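Local atomic coordinates of MccB protein (Escherichia coli, PDB entry 3H5N), a protein that binds ATP and initiates biosynthesis of the peptide antibiotic microcin C7, probably as a nucleotidyltransferase related to ubiquitin-activating E1 enzymes. Residues Ala119-Leu124 against Ile211-Ala216; Gly127-His132 against Asn299-Leu304. All coordinates share one frame; numbering follows the deposited sequence.

Interaction 1 (Ala119-Leu124 against Ile211-Ala216). With ATP (adenosine-5'-triphosphate), chain G.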
loop_
_atom_site.group_PDB
_atom_site.type_symbol
_atom_site.label_atom_id
_atom_site.label_comp_id
_atom_site.label_asym_id
_atom_site.label_seq_id
_atom_site.Cartn_x
_atom_site.Cartn_y
_atom_site.Cartn_z
ATOM N N ALA A 119 -21.879 30.275 -2.589
ATOM C CA ALA A 119 -21.452 30.501 -1.216
ATOM C C ALA A 119 -19.952 30.776 -1.102
ATOM O O ALA A 119 -19.173 30.455 -1.995
ATOM C CB ALA A 119 -21.864 29.323 -0.329
ATOM N N LYS A 120 -19.575 31.405 0.004
ATOM C CA LYS A 120 -18.188 31.697 0.323
ATOM C C LYS A 120 -17.960 31.209 1.737
ATOM O O LYS A 120 -18.724 31.567 2.633
ATOM C CB LYS A 120 -17.974 33.211 0.249
ATOM C CG LYS A 120 -16.587 33.707 0.607
ATOM C CD LYS A 120 -16.609 35.213 0.551
ATOM C CE LYS A 120 -15.243 35.789 0.343
ATOM N NZ LYS A 120 -15.340 37.205 -0.137
ATOM N N VAL A 121 -16.926 30.392 1.939
ATOM C CA VAL A 121 -16.643 29.850 3.264
ATOM C C VAL A 121 -15.208 30.112 3.666
ATOM O O VAL A 121 -14.263 29.769 2.938
ATOM C CB VAL A 121 -16.954 28.337 3.367
ATOM C CG1 VAL A 121 -16.712 27.843 4.800
ATOM C CG2 VAL A 121 -18.411 28.070 2.975
ATOM N N VAL A 122 -15.060 30.744 4.823
ATOM C CA VAL A 122 -13.744 30.950 5.421
ATOM C C VAL A 122 -13.386 29.746 6.269
ATOM O O VAL A 122 -14.201 29.281 7.086
ATOM C CB VAL A 122 -13.676 32.243 6.272
ATOM C CG1 VAL A 122 -12.379 32.281 7.077
ATOM C CG2 VAL A 122 -13.795 33.478 5.373
ATOM N N ILE A 123 -12.175 29.231 6.033
ATOM C CA ILE A 123 -11.595 28.164 6.839
ATOM C C ILE A 123 -10.557 28.820 7.742
ATOM O O ILE A 123 -9.444 29.134 7.301
ATOM C CB ILE A 123 -10.964 27.051 5.934
ATOM C CG1 ILE A 123 -11.964 26.577 4.855
ATOM C CG2 ILE A 123 -10.428 25.879 6.752
ATOM C CD1 ILE A 123 -13.221 25.839 5.381
ATOM N N LEU A 124 -10.937 29.073 8.994
ATOM C CA LEU A 124 -10.034 29.705 9.958
ATOM C C LEU A 124 -9.326 28.621 10.767
ATOM O O LEU A 124 -9.869 28.115 11.751
ATOM C CB LEU A 124 -10.795 30.672 10.873
ATOM C CG LEU A 124 -9.972 31.566 11.805
ATOM C CD1 LEU A 124 -8.932 32.390 11.011
ATOM C CD2 LEU A 124 -10.909 32.459 12.568
ATOM N N ILE A 211 -20.248 31.741 6.101
ATOM C CA ILE A 211 -19.954 31.181 7.414
ATOM C C ILE A 211 -18.437 31.077 7.572
ATOM O O ILE A 211 -17.720 30.935 6.580
ATOM C CB ILE A 211 -20.639 29.772 7.580
ATOM C CG1 ILE A 211 -20.630 29.297 9.040
ATOM C CG2 ILE A 211 -20.013 28.763 6.655
ATOM C CD1 ILE A 211 -21.475 28.056 9.286
ATOM N N TRP A 212 -17.947 31.174 8.811
ATOM C CA TRP A 212 -16.560 30.847 9.130
ATOM C C TRP A 212 -16.553 29.501 9.812
ATOM O O TRP A 212 -17.343 29.254 10.748
ATOM C CB TRP A 212 -15.969 31.813 10.138
ATOM C CG TRP A 212 -15.765 33.239 9.706
ATOM C CD1 TRP A 212 -16.114 33.827 8.514
ATOM C CD2 TRP A 212 -15.176 34.261 10.502
ATOM N NE1 TRP A 212 -15.763 35.162 8.526
ATOM C CE2 TRP A 212 -15.190 35.455 9.737
ATOM C CE3 TRP A 212 -14.635 34.287 11.792
ATOM C CZ2 TRP A 212 -14.670 36.659 10.221
ATOM C CZ3 TRP A 212 -14.120 35.486 12.273
ATOM C CH2 TRP A 212 -14.145 36.655 11.485
ATOM N N VAL A 213 -15.646 28.653 9.362
ATOM C CA VAL A 213 -15.344 27.400 10.036
ATOM C C VAL A 213 -14.122 27.599 10.930
ATOM O O VAL A 213 -13.009 27.793 10.451
ATOM C CB VAL A 213 -15.086 26.250 9.014
ATOM C CG1 VAL A 213 -14.616 24.995 9.737
ATOM C CG2 VAL A 213 -16.330 25.946 8.199
ATOM N N VAL A 214 -14.323 27.507 12.237
ATOM C CA VAL A 214 -13.284 27.914 13.173
ATOM C C VAL A 214 -12.731 26.714 13.927
ATOM O O VAL A 214 -13.431 26.087 14.718
ATOM C CB VAL A 214 -13.816 28.961 14.191
ATOM C CG1 VAL A 214 -12.736 29.351 15.180
ATOM C CG2 VAL A 214 -14.389 30.190 13.469
ATOM N N SER A 215 -11.469 26.407 13.685
ATOM C CA SER A 215 -10.836 25.296 14.376
ATOM C C SER A 215 -9.473 25.711 14.911
ATOM O O SER A 215 -8.841 24.939 15.612
ATOM C CB SER A 215 -10.730 24.058 13.471
ATOM O OG SER A 215 -10.004 24.355 12.293
ATOM N N ALA A 216 -9.033 26.924 14.570
ATOM C CA ALA A 216 -7.874 27.536 15.233
ATOM C C ALA A 216 -8.143 27.614 16.739
ATOM O O ALA A 216 -9.274 27.921 17.168
ATOM C CB ALA A 216 -7.595 28.921 14.656
HETATM P PG ATP G . -0.568 19.620 16.066
HETATM O O1G ATP G . 0.894 19.703 15.701
HETATM O O2G ATP G . -1.063 18.215 16.320
HETATM O O3G ATP G . -1.048 20.606 17.106
HETATM P PB ATP G . -1.250 21.505 14.064
HETATM O O1B ATP G . -0.438 21.463 12.793
HETATM O O2B ATP G . -0.930 22.553 15.113
HETATM O O3B ATP G . -1.313 20.025 14.689
HETATM P PA ATP G . -4.057 21.617 14.519
HETATM O O1A ATP G . -4.662 20.267 14.174
HETATM O O2A ATP G . -3.777 21.999 15.949
HETATM O O3A ATP G . -2.758 21.757 13.587
HETATM O "O5'" ATP G . -5.001 22.765 13.888
HETATM C "C5'" ATP G . -4.918 24.130 14.303
HETATM C "C4'" ATP G . -4.494 24.953 13.102
HETATM O "O4'" ATP G . -4.960 26.289 13.289
HETATM C "C3'" ATP G . -2.978 25.015 12.915
HETATM O "O3'" ATP G . -2.675 24.877 11.510
HETATM C "C2'" ATP G . -2.588 26.400 13.415
HETATM O "O2'" ATP G . -1.494 26.971 12.687
HETATM C "C1'" ATP G . -3.860 27.202 13.194
HETATM N N9 ATP G . -4.025 28.252 14.219
HETATM C C8 ATP G . -4.044 28.073 15.555
HETATM N N7 ATP G . -4.236 29.255 16.188
HETATM C C5 ATP G . -4.332 30.204 15.236
HETATM C C6 ATP G . -4.534 31.668 15.211
HETATM N N6 ATP G . -4.657 32.338 16.371
HETATM N N1 ATP G . -4.582 32.291 14.010
HETATM C C2 ATP G . -4.455 31.615 12.842
HETATM N N3 ATP G . -4.264 30.279 12.786
HETATM C C4 ATP G . -4.196 29.540 13.933
#
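Leu124 and Val213 are joined by a backbone hydrogen bond of 2.8 Å from Leu124 N to Val213 O, one rung of a parallel ladder between strands 120-124 and 211-214. Val213 N gives a nearly linear bond to Val122 O, 2.8 Å at an N-H...O angle of 177°. Val122 N completes the run on Ile211 O, at 3.2 Å. Beyond the strand end Leu124 O is gripped twice: Ser215 N reaches it at 3.0 Å and Ala216 N at 3.2 Å.

On one face of the sheet the indole of Trp212 lies beside Val122, pointing the same way. Val122 CB is 3.7 Å from Trp212 CD1, and Val122 CG1 sits over a ring face. Trp212 CG is turned away from its own carbonyl carbon and lies beside its backbone N (chi1 -67°), which lays the CD1 side of the indole alongside Val122; NE1 bonds to Pro207 O. Val121, Ile123, Ile211 and Val213 occupy the other face, with Val121 CG1 3.9 Å from Val213 CG2.

Strand 144-149 flanks strand 120-124, helix 222-232 packs on Trp212 and Val214, and helix 295-314 meets Ile211 and Val213. This is the parallel core of the Rossmann-like ThiF fold. Ala216 CB stands 3.5 Å from C4 of the ATP adenine, a van der Waals contact. The bond of Ala216 N to Leu124 O, at the end of strand 120-124, probably helps to set the turn that presents this apolar methyl to the base.

Interaction 2 (Gly127-His132 against Asn299-Leu304). With ATP (adenosine-5'-triphosphate), chain G.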
loop_
_atom_site.group_PDB
_atom_site.type_symbol
_atom_site.label_atom_id
_atom_site.label_comp_id
_atom_site.label_asym_id
_atom_site.label_seq_id
_atom_site.Cartn_x
_atom_site.Cartn_y
_atom_site.Cartn_z
ATOM N N GLY A 127 -5.403 23.099 10.048
ATOM C CA GLY A 127 -4.818 21.892 10.597
ATOM C C GLY A 127 -5.681 20.683 10.276
ATOM O O GLY A 127 -6.249 20.582 9.184
ATOM N N GLY A 128 -5.800 19.774 11.234
ATOM C CA GLY A 128 -6.522 18.519 11.011
ATOM C C GLY A 128 -7.978 18.722 10.629
ATOM O O GLY A 128 -8.483 18.062 9.715
ATOM N N ILE A 129 -8.662 19.620 11.345
ATOM C CA ILE A 129 -10.085 19.878 11.095
ATOM C C ILE A 129 -10.250 20.601 9.762
ATOM O O ILE A 129 -11.068 20.194 8.926
ATOM C CB ILE A 129 -10.766 20.687 12.250
ATOM C CG1 ILE A 129 -10.624 19.971 13.604
ATOM C CG2 ILE A 129 -12.238 21.011 11.922
ATOM C CD1 ILE A 129 -11.540 18.781 13.767
ATOM N N GLY A 130 -9.452 21.652 9.552
ATOM C CA GLY A 130 -9.518 22.443 8.333
ATOM C C GLY A 130 -9.202 21.665 7.066
ATOM O O GLY A 130 -9.806 21.912 6.025
ATOM N N ASN A 131 -8.248 20.746 7.148
ATOM C CA ASN A 131 -7.938 19.832 6.048
ATOM C C ASN A 131 -9.215 19.089 5.627
ATOM O O ASN A 131 -9.640 19.160 4.473
ATOM C CB ASN A 131 -6.884 18.798 6.482
ATOM C CG ASN A 131 -5.466 19.138 6.005
ATOM O OD1 ASN A 131 -4.934 18.483 5.115
ATOM N ND2 ASN A 131 -4.840 20.128 6.636
ATOM N N HIS A 132 -9.830 18.411 6.599
ATOM C CA HIS A 132 -10.982 17.538 6.331
ATOM C C HIS A 132 -12.257 18.276 5.957
ATOM O O HIS A 132 -12.974 17.810 5.084
ATOM C CB HIS A 132 -11.252 16.603 7.506
ATOM C CG HIS A 132 -10.449 15.350 7.462
ATOM N ND1 HIS A 132 -10.878 14.215 6.810
ATOM C CD2 HIS A 132 -9.235 15.053 7.980
ATOM C CE1 HIS A 132 -9.959 13.273 6.924
ATOM N NE2 HIS A 132 -8.950 13.761 7.623
ATOM N N ASN A 299 -11.587 13.403 12.517
ATOM C CA ASN A 299 -12.334 13.268 11.259
ATOM C C ASN A 299 -13.823 13.248 11.517
ATOM O O ASN A 299 -14.609 13.762 10.716
ATOM C CB ASN A 299 -11.936 12.002 10.493
ATOM C CG ASN A 299 -10.480 11.999 10.032
ATOM O OD1 ASN A 299 -10.072 11.094 9.292
ATOM N ND2 ASN A 299 -9.692 12.991 10.452
ATOM N N VAL A 300 -14.218 12.646 12.634
ATOM C CA VAL A 300 -15.608 12.726 13.068
ATOM C C VAL A 300 -16.058 14.175 13.270
ATOM O O VAL A 300 -17.066 14.595 12.708
ATOM C CB VAL A 300 -15.876 11.890 14.327
ATOM C CG1 VAL A 300 -17.281 12.184 14.856
ATOM C CG2 VAL A 300 -15.747 10.373 13.992
ATOM N N ALA A 301 -15.307 14.943 14.053
ATOM C CA ALA A 301 -15.659 16.347 14.297
ATOM C C ALA A 301 -15.706 17.151 12.984
ATOM O O ALA A 301 -16.669 17.900 12.747
ATOM C CB ALA A 301 -14.688 16.959 15.288
ATOM N N ALA A 302 -14.706 16.944 12.114
ATOM C CA ALA A 302 -14.657 17.640 10.825
ATOM C C ALA A 302 -15.821 17.273 9.909
ATOM O O ALA A 302 -16.420 18.164 9.315
ATOM C CB ALA A 302 -13.341 17.409 10.121
ATOM N N ALA A 303 -16.152 15.979 9.802
ATOM C CA ALA A 303 -17.241 15.516 8.931
ATOM C C ALA A 303 -18.595 16.096 9.304
ATOM O O ALA A 303 -19.336 16.604 8.451
ATOM C CB ALA A 303 -17.308 13.980 8.905
ATOM N N LEU A 304 -18.930 16.034 10.585
ATOM C CA LEU A 304 -20.220 16.559 11.025
ATOM C C LEU A 304 -20.261 18.098 11.001
ATOM O O LEU A 304 -21.318 18.675 10.713
ATOM C CB LEU A 304 -20.606 15.994 12.398
ATOM C CG LEU A 304 -20.844 14.470 12.382
ATOM C CD1 LEU A 304 -20.897 13.970 13.810
ATOM C CD2 LEU A 304 -22.146 14.112 11.646
HETATM P PG ATP G . -0.568 19.620 16.066
HETATM O O1G ATP G . 0.894 19.703 15.701
HETATM O O2G ATP G . -1.063 18.215 16.320
HETATM O O3G ATP G . -1.048 20.606 17.106
HETATM P PB ATP G . -1.250 21.505 14.064
HETATM O O1B ATP G . -0.438 21.463 12.793
HETATM O O2B ATP G . -0.930 22.553 15.113
HETATM O O3B ATP G . -1.313 20.025 14.689
HETATM P PA ATP G . -4.057 21.617 14.519
HETATM O O1A ATP G . -4.662 20.267 14.174
HETATM O O2A ATP G . -3.777 21.999 15.949
HETATM O O3A ATP G . -2.758 21.757 13.587
HETATM O "O5'" ATP G . -5.001 22.765 13.888
HETATM C "C5'" ATP G . -4.918 24.130 14.303
HETATM C "C4'" ATP G . -4.494 24.953 13.102
HETATM O "O4'" ATP G . -4.960 26.289 13.289
HETATM C "C3'" ATP G . -2.978 25.015 12.915
HETATM O "O3'" ATP G . -2.675 24.877 11.510
HETATM C "C2'" ATP G . -2.588 26.400 13.415
HETATM O "O2'" ATP G . -1.494 26.971 12.687
HETATM C "C1'" ATP G . -3.860 27.202 13.194
HETATM N N9 ATP G . -4.025 28.252 14.219
HETATM C C8 ATP G . -4.044 28.073 15.555
HETATM N N7 ATP G . -4.236 29.255 16.188
HETATM C C5 ATP G . -4.332 30.204 15.236
HETATM C C6 ATP G . -4.534 31.668 15.211
HETATM N N6 ATP G . -4.657 32.338 16.371
HETATM N N1 ATP G . -4.582 32.291 14.010
HETATM C C2 ATP G . -4.455 31.615 12.842
HETATM N N3 ATP G . -4.264 30.279 12.786
HETATM C C4 ATP G . -4.196 29.540 13.933
HETATM O O HOH W 1 -7.522 11.369 7.784
#
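His132 and Asn299 meet between the two helices, the imidazole and carboxamide planes 42° apart. Asn299 ND2 lies over one face of the ring, 2.9 Å above its plane and offset toward the rim. Although Asn299 ND2 is only 3.0 Å from His132 NE2, the angle is too poor for a hydrogen bond. The polar link runs through a water instead: it lies in the ring plane at the edge, 2.8 Å from His132 NE2, and donates to Asn299 OD1 at 3.0 Å. Asn299 CG sits beside its own backbone N, opposite the carbonyl carbon (chi1 -64°), which carries the amide across to the ring.

Next to this pair, His132 CB meets Ala302 CB at 3.4 Å, a close methyl-to-methylene approach. In Ile129, CG1 likewise stands beside the backbone N, bringing CD1 over to Ala301 CB, 3.9 Å away. Ala301 and Ala302 thus give room to Ile129 and to the base of the His132 side chain.

Gly127, the N-cap, has its O held by both Asn131 N and Asn131 ND2. Gly128 N donates to ATP O1A at 3.2 Å, an amide at the helix start meeting the alpha-phosphate as in Rossmann-type glycine-rich turns.

The two helical segments meet at 46° with axes 8.6 Å apart. Helix 295-314 has strands 246-253 and 324-328 against Val300 and Leu304, and it also packs on the second subunit, where Ala303 touches Asn299 of that chain.

How the interactions relate
The two contacts lie within the ThiF-family region, their centres about 12 Å apart. Their segments alternate along the chain, in the order 119-124, 127-132, 211-216, 299-304. Strand 120-124 leads through the glycine-rich turn straight into helix 128-140, so the first halves of interactions 1 and 2 form one strand-turn-helix unit. Direct packing closes the gap: Ser215 CB is 3.6 Å from Ile129 CB, and Ile123 CG2 is 3.9 Å from Gly130 CA. Helix 295-314 also serves both, packing on the sheet at interaction 1 and on helix 128-140 at interaction 2. Together they address different parts of one ATP, adenine at interaction 1 and alpha-phosphate at interaction 2.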